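Local coordinates for periplasmic beta-glucosidase (Pseudomonas aeruginosa, PDB 6R5T), which probably hydrolyses terminal, non-reducing beta-D-glucosyl residues and releases beta-D-glucose, as a periplasmic glycosidase of family GH3, at residues A258-L262 / A274-A278; Q406-V410 / T543-I549; G413-V418 / A550-F554. The protein carries 1 engineered substitution. All coordinates share one frame; numbering follows the deposited sequence.

Interaction 1. Residues A258-L262 / A274-A278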
ATOM      1  N   ALA A 258     -20.727 -13.878   6.143  1.00 17.24           N
ATOM      2  CA  ALA A 258     -20.346 -12.461   6.380  1.00 17.15           C
ATOM      3  C   ALA A 258     -21.069 -11.883   7.603  1.00 17.08           C
ATOM      4  O   ALA A 258     -20.472 -11.067   8.315  1.00 15.87           O
ATOM      5  CB  ALA A 258     -20.666 -11.642   5.160  1.00 17.51           C
ATOM      6  N   VAL A 259     -22.333 -12.238   7.820  1.00 16.53           N
ATOM      7  CA  VAL A 259     -23.047 -11.699   9.011  1.00 15.08           C
ATOM      8  C   VAL A 259     -22.331 -12.182  10.270  1.00 14.13           C
ATOM      9  O   VAL A 259     -22.001 -11.395  11.165  1.00 16.51           O
ATOM     10  CB  VAL A 259     -24.541 -12.055   8.992  1.00 14.68           C
ATOM     11  CG1 VAL A 259     -25.193 -11.569  10.259  1.00 16.60           C
ATOM     12  CG2 VAL A 259     -25.226 -11.513   7.734  1.00 14.97           C
ATOM     13  N   LYS A 260     -22.055 -13.475  10.380  1.00 14.75           N
ATOM     14  CA  LYS A 260     -21.355 -13.973  11.574  1.00 15.02           C
ATOM     15  C   LYS A 260     -19.959 -13.379  11.714  1.00 14.20           C
ATOM     16  O   LYS A 260     -19.498 -13.153  12.843  1.00 15.27           O
ATOM     17  CB  LYS A 260     -21.339 -15.499  11.446  1.00 19.42           C
ATOM     18  CG  LYS A 260     -20.751 -16.189  12.647  1.00 24.26           C
ATOM     19  CD  LYS A 260     -20.876 -17.713  12.555  1.00 29.29           C
ATOM     20  CE  LYS A 260     -20.239 -18.356  13.767  1.00 36.28           C
ATOM     21  NZ  LYS A 260     -20.387 -19.833  13.761  1.00 41.94           N
ATOM     22  N   GLU A 261     -19.280 -13.091  10.590  1.00 14.19           N
ATOM     23  CA  GLU A 261     -17.922 -12.493  10.620  1.00 15.70           C
ATOM     24  C   GLU A 261     -17.926 -11.107  11.277  1.00 14.31           C
ATOM     25  O   GLU A 261     -16.854 -10.610  11.648  1.00 14.58           O
ATOM     26  CB  GLU A 261     -17.284 -12.400   9.231  1.00 16.25           C
ATOM     27  CG  GLU A 261     -16.875 -13.748   8.681  1.00 18.44           C
ATOM     28  CD  GLU A 261     -16.271 -13.697   7.272  1.00 19.83           C
ATOM     29  OE1 GLU A 261     -15.804 -12.620   6.855  1.00 22.21           O
ATOM     30  OE2 GLU A 261     -16.310 -14.751   6.590  1.00 25.03           O
ATOM     31  N   LEU A 262     -19.066 -10.445  11.414  1.00 14.19           N
ATOM     32  CA  LEU A 262     -19.080  -9.153  12.190  1.00 14.11           C
ATOM     33  C   LEU A 262     -18.539  -9.317  13.597  1.00 14.08           C
ATOM     34  O   LEU A 262     -18.033  -8.350  14.168  1.00 15.70           O
ATOM     35  CB  LEU A 262     -20.479  -8.561  12.201  1.00 14.75           C
ATOM     36  CG  LEU A 262     -21.012  -8.176  10.839  1.00 14.95           C
ATOM     37  CD1 LEU A 262     -22.468  -7.718  10.915  1.00 15.49           C
ATOM     38  CD2 LEU A 262     -20.177  -7.087  10.183  1.00 15.46           C
ATOM     39  N   ALA A 274     -24.869  -9.231  15.726  1.00 15.53           N
ATOM     40  CA  ALA A 274     -24.420  -9.230  14.316  1.00 15.26           C
ATOM     41  C   ALA A 274     -25.615  -9.206  13.362  1.00 15.94           C
ATOM     42  O   ALA A 274     -25.656  -8.433  12.355  1.00 14.76           O
ATOM     43  CB  ALA A 274     -23.524 -10.404  14.073  1.00 15.19           C
ATOM     44  N   THR A 275     -26.646 -10.015  13.671  1.00 15.23           N
ATOM     45  CA  THR A 275     -27.834 -10.101  12.815  1.00 14.64           C
ATOM     46  C   THR A 275     -28.532  -8.729  12.750  1.00 14.31           C
ATOM     47  O   THR A 275     -28.944  -8.272  11.662  1.00 15.41           O
ATOM     48  CB  THR A 275     -28.778 -11.170  13.394  1.00 14.13           C
ATOM     49  OG1 THR A 275     -28.102 -12.428  13.400  1.00 16.19           O
ATOM     50  CG2 THR A 275     -30.037 -11.251  12.579  1.00 14.13           C
ATOM     51  N   ARG A 276     -28.656  -8.067  13.918  1.00 14.74           N
ATOM     52  CA  ARG A 276     -29.307  -6.739  13.991  1.00 16.87           C
ATOM     53  C   ARG A 276     -28.550  -5.742  13.083  1.00 15.79           C
ATOM     54  O   ARG A 276     -29.172  -5.051  12.269  1.00 15.57           O
ATOM     55  CB  ARG A 276     -29.354  -6.240  15.434  1.00 18.87           C
ATOM     56  CG  ARG A 276     -30.022  -4.881  15.490  1.00 22.71           C
ATOM     57  CD  ARG A 276     -30.010  -4.140  16.812  1.00 30.93           C
ATOM     58  NE  ARG A 276     -28.842  -4.463  17.611  1.00 41.00           N
ATOM     59  CZ  ARG A 276     -27.685  -3.812  17.584  1.00 45.06           C
ATOM     60  NH1 ARG A 276     -27.501  -2.771  16.785  1.00 48.50           N
ATOM     61  NH2 ARG A 276     -26.704  -4.231  18.363  1.00 50.84           N
ATOM     62  N   LEU A 277     -27.229  -5.748  13.198  1.00 15.43           N
ATOM     63  CA  LEU A 277     -26.401  -4.790  12.413  1.00 15.42           C
ATOM     64  C   LEU A 277     -26.607  -5.041  10.920  1.00 14.25           C
ATOM     65  O   LEU A 277     -26.783  -4.080  10.185  1.00 15.05           O
ATOM     66  CB  LEU A 277     -24.937  -4.930  12.793  1.00 16.28           C
ATOM     67  CG  LEU A 277     -24.571  -4.452  14.183  1.00 19.35           C
ATOM     68  CD1 LEU A 277     -23.127  -4.782  14.511  1.00 21.74           C
ATOM     69  CD2 LEU A 277     -24.830  -2.966  14.326  1.00 22.18           C
ATOM     70  N   ALA A 278     -26.570  -6.288  10.476  1.00 13.68           N
ATOM     71  CA  ALA A 278     -26.655  -6.601   9.031  1.00 13.73           C
ATOM     72  C   ALA A 278     -28.028  -6.218   8.469  1.00 13.42           C
ATOM     73  O   ALA A 278     -28.112  -5.560   7.451  1.00 15.52           O
ATOM     74  CB  ALA A 278     -26.359  -8.050   8.819  1.00 14.23           C
TER
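The first torsions of Val259 and Leu262 aim both side chains at the helical segment 274-278. In Val259, chi1 of 176° sets CG1 across from its own backbone nitrogen and leaves CG2 beside that nitrogen, and both methyls face the helix. In Leu262, chi1 of -63° puts CG in the place that CG2 takes in Val259, turned away from the carbonyl carbon, and chi2 of 174° extends CD1 onto the partner backbone. The two branches of Val259 divide the work: CG2 packs on Ala278 CB at 3.8 Å, whereas CG1 lies beside the Ala274 backbone, 3.8 Å from Ala274 O, and also comes within 4.0 Å of Thr275 CA. Leu262 reaches the same carbonyl from its own position, with CD1 3.6 Å from Ala274 O, and the same methyl touches Leu277 CB at 4.2 Å, the two leucine side chains meeting at a slant. Ala274 fills the space between the two residues: its CB approaches Val259 O to 3.4 Å and Leu262 CB to 4.0 Å.

Both segments belong to the chain between strands 251-253 and 286-287, the seventh and eighth strands of the TIM barrel that forms the N-terminal domain of this GH3 enzyme. Here the short, weakly bonded helical turn at about 258-261 packs against helix 271-281, which leads toward the eighth strand. Ala274 and Ala278, one turn apart, present only methyls to it; the closest CA pair, Leu262 and Ala274, is 5.7 Å apart.

No hydrogen bond joins the two segments. Ala274 O accepts the helical bond from Ala278 N, while Thr275 turns its hydroxyl back to Glu271 O. Beyond the pair, Thr275 and Ala278 pack on helix 291-301, and Glu261 forms a salt bridge with Arg585 of the second subunit.

Interaction 2. Residues Q406-V410 / T543-I549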
ATOM      1  N   GLN A 406     -12.280 -31.701 -20.539  1.00 14.98           N
ATOM      2  CA  GLN A 406     -12.807 -31.184 -21.803  1.00 15.32           C
ATOM      3  C   GLN A 406     -11.913 -30.062 -22.337  1.00 14.80           C
ATOM      4  O   GLN A 406     -12.183 -29.601 -23.433  1.00 16.13           O
ATOM      5  CB  GLN A 406     -14.252 -30.717 -21.632  1.00 17.67           C
ATOM      6  CG  GLN A 406     -15.205 -31.887 -21.422  1.00 18.13           C
ATOM      7  CD  GLN A 406     -16.641 -31.466 -21.259  1.00 20.18           C
ATOM      8  OE1 GLN A 406     -16.988 -30.452 -20.630  1.00 18.76           O
ATOM      9  NE2 GLN A 406     -17.508 -32.219 -21.918  1.00 21.10           N
ATOM     10  N   ALA A 407     -10.947 -29.608 -21.529  1.00 14.59           N
ATOM     11  CA  ALA A 407     -10.124 -28.434 -21.906  1.00 14.04           C
ATOM     12  C   ALA A 407      -8.983 -28.821 -22.861  1.00 14.80           C
ATOM     13  O   ALA A 407      -8.421 -29.929 -22.780  1.00 16.16           O
ATOM     14  CB  ALA A 407      -9.612 -27.753 -20.669  1.00 14.28           C
ATOM     15  N   VAL A 408      -8.611 -27.862 -23.710  1.00 13.66           N
ATOM     16  CA  VAL A 408      -7.494 -28.032 -24.665  1.00 14.79           C
ATOM     17  C   VAL A 408      -6.227 -27.433 -24.050  1.00 14.50           C
ATOM     18  O   VAL A 408      -6.173 -26.188 -23.900  1.00 15.74           O
ATOM     19  CB  VAL A 408      -7.824 -27.408 -26.016  1.00 14.99           C
ATOM     20  CG1 VAL A 408      -6.684 -27.644 -27.001  1.00 15.77           C
ATOM     21  CG2 VAL A 408      -9.153 -27.880 -26.571  1.00 14.87           C
ATOM     22  N   THR A 409      -5.256 -28.258 -23.729  1.00 15.41           N
ATOM     23  CA  THR A 409      -3.945 -27.775 -23.243  1.00 15.29           C
ATOM     24  C   THR A 409      -3.146 -27.062 -24.341  1.00 16.26           C
ATOM     25  O   THR A 409      -3.450 -27.163 -25.531  1.00 15.60           O
ATOM     26  CB  THR A 409      -3.106 -28.906 -22.654  1.00 17.60           C
ATOM     27  OG1 THR A 409      -2.724 -29.735 -23.758  1.00 17.51           O
ATOM     28  CG2 THR A 409      -3.839 -29.704 -21.593  1.00 16.40           C
ATOM     29  N   VAL A 410      -2.136 -26.318 -23.924  1.00 14.64           N
ATOM     30  CA  VAL A 410      -1.229 -25.684 -24.915  1.00 15.31           C
ATOM     31  C   VAL A 410      -0.601 -26.789 -25.759  1.00 16.18           C
ATOM     32  O   VAL A 410      -0.632 -26.666 -26.986  1.00 15.74           O
ATOM     33  CB  VAL A 410      -0.170 -24.808 -24.255  1.00 16.74           C
ATOM     34  CG1 VAL A 410       0.845 -24.346 -25.284  1.00 18.23           C
ATOM     35  CG2 VAL A 410      -0.843 -23.657 -23.550  1.00 17.61           C
ATOM     36  N   THR A 543     -11.466 -23.217 -21.742  1.00 12.54           N
ATOM     37  CA  THR A 543     -11.677 -24.573 -22.309  1.00 14.72           C
ATOM     38  C   THR A 543     -11.000 -24.710 -23.681  1.00 14.27           C
ATOM     39  O   THR A 543     -10.479 -25.789 -23.942  1.00 15.14           O
ATOM     40  CB  THR A 543     -13.180 -24.791 -22.451  1.00 14.78           C
ATOM     41  OG1 THR A 543     -13.758 -24.808 -21.144  1.00 14.76           O
ATOM     42  CG2 THR A 543     -13.510 -26.089 -23.154  1.00 16.45           C
ATOM     43  N   GLU A 544     -10.997 -23.663 -24.499  1.00 15.20           N
ATOM     44  CA  GLU A 544     -10.357 -23.695 -25.828  1.00 16.02           C
ATOM     45  C   GLU A 544      -9.019 -22.980 -25.790  1.00 15.25           C
ATOM     46  O   GLU A 544      -8.473 -22.683 -26.866  1.00 15.59           O
ATOM     47  CB  GLU A 544     -11.323 -23.088 -26.834  1.00 16.52           C
ATOM     48  CG  GLU A 544     -12.416 -24.062 -27.230  1.00 17.61           C
ATOM     49  CD  GLU A 544     -11.922 -25.243 -28.054  1.00 20.15           C
ATOM     50  OE1 GLU A 544     -11.149 -24.980 -28.993  1.00 19.93           O
ATOM     51  OE2 GLU A 544     -12.255 -26.430 -27.736  1.00 22.57           O
ATOM     52  N   GLY A 545      -8.451 -22.763 -24.595  1.00 15.58           N
ATOM     53  CA  GLY A 545      -7.249 -21.939 -24.508  1.00 15.19           C
ATOM     54  C   GLY A 545      -6.135 -22.426 -25.416  1.00 14.82           C
ATOM     55  O   GLY A 545      -5.515 -21.640 -26.114  1.00 14.65           O
ATOM     56  N   GLY A 546      -5.832 -23.707 -25.391  1.00 15.43           N
ATOM     57  CA  GLY A 546      -4.679 -24.220 -26.146  1.00 16.24           C
ATOM     58  C   GLY A 546      -4.890 -24.037 -27.635  1.00 15.99           C
ATOM     59  O   GLY A 546      -3.911 -23.788 -28.338  1.00 15.52           O
ATOM     60  N   ASN A 547      -6.112 -24.141 -28.129  1.00 15.10           N
ATOM     61  CA  ASN A 547      -6.364 -23.927 -29.581  1.00 16.17           C
ATOM     62  C   ASN A 547      -6.231 -22.448 -29.938  1.00 15.94           C
ATOM     63  O   ASN A 547      -5.588 -22.108 -30.955  1.00 16.77           O
ATOM     64  CB  ASN A 547      -7.734 -24.440 -29.996  1.00 16.82           C
ATOM     65  CG  ASN A 547      -7.788 -25.938 -30.204  1.00 18.66           C
ATOM     66  OD1 ASN A 547      -6.806 -26.545 -30.641  1.00 17.64           O
ATOM     67  ND2 ASN A 547      -8.969 -26.521 -29.906  1.00 18.51           N
ATOM     68  N   ALA A 548      -6.704 -21.542 -29.083  1.00 15.13           N
ATOM     69  CA  ALA A 548      -6.580 -20.100 -29.345  1.00 15.81           C
ATOM     70  C   ALA A 548      -5.090 -19.702 -29.303  1.00 13.90           C
ATOM     71  O   ALA A 548      -4.635 -18.870 -30.107  1.00 13.79           O
ATOM     72  CB  ALA A 548      -7.430 -19.324 -28.384  1.00 16.10           C
ATOM     73  N   ILE A 549      -4.341 -20.274 -28.361  1.00 13.65           N
ATOM     74  CA  ILE A 549      -2.893 -19.986 -28.229  1.00 13.91           C
ATOM     75  C   ILE A 549      -2.153 -20.479 -29.481  1.00 14.50           C
ATOM     76  O   ILE A 549      -1.387 -19.716 -30.074  1.00 13.74           O
ATOM     77  CB  ILE A 549      -2.350 -20.555 -26.915  1.00 13.51           C
ATOM     78  CG1 ILE A 549      -2.971 -19.837 -25.714  1.00 13.50           C
ATOM     79  CG2 ILE A 549      -0.843 -20.487 -26.902  1.00 13.95           C
ATOM     80  CD1 ILE A 549      -2.739 -20.522 -24.438  1.00 13.36           C
TER
HETATM   81  O   HOH W   1      -1.206 -23.985 -27.887  1.00 38.93           O
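Two backbone hydrogen bonds through Val408 tie the extended loop to the start of helix 545-553: Val408 N donates to Thr543 O (2.8 Å, 159° at the hydrogen), and Gly546 N donates to Val408 O (2.9 Å, more bent at 138°, from above the carbonyl plane). Gly546, without a side chain, comes so near the loop that its CA makes a CH...O contact of 3.2 Å with Thr409 O. A water adds a third link, donating to Gly546 O at 2.7 Å and to Val410 O.

Among the side chains, Val408 dominates. With CG1 anti to the backbone N and CG2 anti to the carbonyl carbon, both methyls lie over one face of the Asn547 amide, and the two side chains cross at about a right angle. CG2 lies 3.6 Å from Asn547 ND2; CG1, nearer CG and OD1, is 3.7 Å from Asn547 N. Asn547 ND2 bonds to Glu544 OE1 at 2.8 Å and 177°, on the syn side but somewhat out of the carboxylate plane, and OD1 accepts from Asn416 ND2; together they fix the rotation of the amide. Glu544 OE2 touches Val408 CG2 and forms a salt bridge with Arg352. Farther along, Val410 CG2 meets Ile549 CD1 at 3.8 Å.

A hydrogen bond from Ile87 N to Thr543 OG1 ties this region to the N-terminal barrel domain. Together these features describe a loop docked by its main chain onto a helix N terminus, with Glu544 at the N-cap position, inside the alpha/beta C-terminal domain of the GH3 fold.

Interaction 3. Residues G413-V418 / A550-F554; sequences GLANAV and ADVLF
Phe554, Leu414 and Ala550 carry most of the buried surface between these two helices. Phe554, just past the end of helix 545-553, has chi1 near -70°, which turns CG away from its own carbonyl carbon and brings the ring toward helix 410-418. Three groups approach the ring obliquely: Leu414 CD2 lies 3.6 Å from Phe554 CE2, Ala417 CB 3.7 Å from Phe554 CD2, and Val418 CG1 3.6 Å from Phe554 CZ. The leucine and valine side chains each cross that of the phenylalanine at about a right angle.

Leu414 CD2 also meets Leu553 CD1 at 4.0 Å and Ala550 CB at 4.1 Å, so one methyl is shared by three residues of the partner. Ala550 sits one turn before Phe554, its CB pressed 3.4 Å from Gly413 O and 4.2 Å from Ala417 CB. On the side of the mixed sheet, Leu414 rests on Val383, Phe554 on Ile381 and Leu553 on Leu536.

No hydrogen bond crosses between the segments, and every paired side-chain contact is between carbons: this part of the helix pair relies on apolar burial and close fit, whereas the polar link from Asn416 goes to Asn547, before 550-554.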
ATOM      1  N   GLY A 413      -3.180 -28.051 -28.249  1.00 15.73           N
ATOM      2  CA  GLY A 413      -3.449 -27.037 -29.278  1.00 15.94           C
ATOM      3  C   GLY A 413      -2.356 -27.057 -30.343  1.00 15.32           C
ATOM      4  O   GLY A 413      -2.680 -26.966 -31.553  1.00 16.54           O
ATOM      5  N   LEU A 414      -1.111 -27.199 -29.919  1.00 16.42           N
ATOM      6  CA  LEU A 414       0.001 -27.243 -30.886  1.00 17.04           C
ATOM      7  C   LEU A 414      -0.120 -28.543 -31.700  1.00 19.33           C
ATOM      8  O   LEU A 414      -0.023 -28.468 -32.910  1.00 19.42           O
ATOM      9  CB  LEU A 414       1.312 -27.170 -30.135  1.00 18.99           C
ATOM     10  CG  LEU A 414       1.552 -25.835 -29.451  1.00 19.18           C
ATOM     11  CD1 LEU A 414       2.785 -25.947 -28.622  1.00 20.03           C
ATOM     12  CD2 LEU A 414       1.653 -24.695 -30.438  1.00 21.13           C
ATOM     13  N   ALA A 415      -0.454 -29.663 -31.046  1.00 19.15           N
ATOM     14  CA  ALA A 415      -0.583 -30.977 -31.747  1.00 22.39           C
ATOM     15  C   ALA A 415      -1.684 -30.866 -32.794  1.00 23.13           C
ATOM     16  O   ALA A 415      -1.524 -31.361 -33.939  1.00 23.32           O
ATOM     17  CB  ALA A 415      -0.854 -32.079 -30.743  1.00 21.75           C
ATOM     18  N   ASN A 416      -2.810 -30.251 -32.437  1.00 20.97           N
ATOM     19  CA  ASN A 416      -3.969 -30.050 -33.333  1.00 20.03           C
ATOM     20  C   ASN A 416      -3.558 -29.229 -34.560  1.00 23.36           C
ATOM     21  O   ASN A 416      -4.006 -29.509 -35.679  1.00 22.96           O
ATOM     22  CB  ASN A 416      -5.118 -29.349 -32.606  1.00 22.75           C
ATOM     23  CG  ASN A 416      -5.788 -30.178 -31.531  1.00 26.12           C
ATOM     24  OD1 ASN A 416      -5.641 -31.411 -31.457  1.00 26.10           O
ATOM     25  ND2 ASN A 416      -6.579 -29.505 -30.707  1.00 23.76           N
ATOM     26  N   ALA A 417      -2.737 -28.212 -34.342  1.00 22.36           N
ATOM     27  CA  ALA A 417      -2.381 -27.240 -35.403  1.00 22.00           C
ATOM     28  C   ALA A 417      -1.442 -27.910 -36.418  1.00 23.20           C
ATOM     29  O   ALA A 417      -1.632 -27.639 -37.611  1.00 26.04           O
ATOM     30  CB  ALA A 417      -1.709 -26.053 -34.784  1.00 23.17           C
ATOM     31  N   VAL A 418      -0.477 -28.695 -35.959  1.00 23.37           N
ATOM     32  CA  VAL A 418       0.651 -29.168 -36.817  1.00 24.64           C
ATOM     33  C   VAL A 418       0.316 -30.530 -37.450  1.00 30.21           C
ATOM     34  O   VAL A 418       0.989 -30.855 -38.465  1.00 27.69           O
ATOM     35  CB  VAL A 418       1.987 -29.212 -36.078  1.00 24.50           C
ATOM     36  CG1 VAL A 418       2.366 -27.841 -35.545  1.00 25.19           C
ATOM     37  CG2 VAL A 418       2.058 -30.255 -34.982  1.00 27.66           C
ATOM     38  N   ALA A 550      -2.414 -21.709 -29.934  1.00 14.78           N
ATOM     39  CA  ALA A 550      -1.812 -22.184 -31.183  1.00 16.10           C
ATOM     40  C   ALA A 550      -2.220 -21.302 -32.364  1.00 14.83           C
ATOM     41  O   ALA A 550      -1.362 -21.053 -33.204  1.00 17.12           O
ATOM     42  CB  ALA A 550      -2.152 -23.631 -31.405  1.00 15.39           C
ATOM     43  N   ASP A 551      -3.457 -20.821 -32.441  1.00 14.57           N
ATOM     44  CA  ASP A 551      -3.909 -19.926 -33.511  1.00 16.70           C
ATOM     45  C   ASP A 551      -2.999 -18.702 -33.562  1.00 16.99           C
ATOM     46  O   ASP A 551      -2.638 -18.283 -34.660  1.00 17.50           O
ATOM     47  CB  ASP A 551      -5.359 -19.517 -33.296  1.00 17.21           C
ATOM     48  CG  ASP A 551      -6.377 -20.623 -33.545  1.00 19.53           C
ATOM     49  OD1 ASP A 551      -6.003 -21.656 -34.209  1.00 19.80           O
ATOM     50  OD2 ASP A 551      -7.502 -20.469 -33.024  1.00 19.07           O
ATOM     51  N   VAL A 552      -2.626 -18.133 -32.412  1.00 15.18           N
ATOM     52  CA  VAL A 552      -1.758 -16.945 -32.398  1.00 15.52           C
ATOM     53  C   VAL A 552      -0.344 -17.355 -32.726  1.00 15.34           C
ATOM     54  O   VAL A 552       0.270 -16.670 -33.552  1.00 15.62           O
ATOM     55  CB  VAL A 552      -1.848 -16.222 -31.048  1.00 15.98           C
ATOM     56  CG1 VAL A 552      -0.629 -15.338 -30.816  1.00 17.03           C
ATOM     57  CG2 VAL A 552      -3.157 -15.474 -31.044  1.00 19.23           C
ATOM     58  N   LEU A 553       0.175 -18.412 -32.128  1.00 13.74           N
ATOM     59  CA  LEU A 553       1.586 -18.794 -32.320  1.00 15.11           C
ATOM     60  C   LEU A 553       1.887 -19.120 -33.787  1.00 15.67           C
ATOM     61  O   LEU A 553       2.988 -18.774 -34.248  1.00 17.09           O
ATOM     62  CB  LEU A 553       1.946 -19.985 -31.428  1.00 17.52           C
ATOM     63  CG  LEU A 553       2.017 -19.655 -29.933  1.00 15.98           C
ATOM     64  CD1 LEU A 553       2.163 -20.935 -29.151  1.00 17.07           C
ATOM     65  CD2 LEU A 553       3.132 -18.653 -29.609  1.00 16.69           C
ATOM     66  N   PHE A 554       0.918 -19.634 -34.526  1.00 17.20           N
ATOM     67  CA  PHE A 554       1.153 -20.007 -35.942  1.00 16.69           C
ATOM     68  C   PHE A 554       0.606 -18.954 -36.904  1.00 18.72           C
ATOM     69  O   PHE A 554       0.740 -19.126 -38.142  1.00 19.93           O
ATOM     70  CB  PHE A 554       0.601 -21.412 -36.183  1.00 16.87           C
ATOM     71  CG  PHE A 554       1.388 -22.496 -35.520  1.00 17.59           C
ATOM     72  CD1 PHE A 554       2.717 -22.695 -35.819  1.00 19.08           C
ATOM     73  CD2 PHE A 554       0.795 -23.330 -34.602  1.00 19.31           C
ATOM     74  CE1 PHE A 554       3.458 -23.691 -35.214  1.00 17.65           C
ATOM     75  CE2 PHE A 554       1.531 -24.337 -34.010  1.00 18.60           C
ATOM     76  CZ  PHE A 554       2.868 -24.498 -34.284  1.00 21.24           C
TER

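Following the chain, interaction 1 comes first and closes a short loop of 11 residues within the N-terminal barrel. Far along, interactions 2 and 3 each span more than 130 residues: 406-410 and 413-418 pair with 543-549 and 550-554 in the same order, so the two contacts cross rather than nest. Both pin the 406-418 loop and helix to helix 545-553 within the C-terminal alpha/beta domain, and their centres lie about 10 Å apart, with Asn547 OD1 and Asn416 ND2 in a probable hydrogen bond between them. Interaction 1 stands on the opposite side of the chain's centre, its nearest atoms about 30 Å from interaction 2 and about 40 Å from interaction 3.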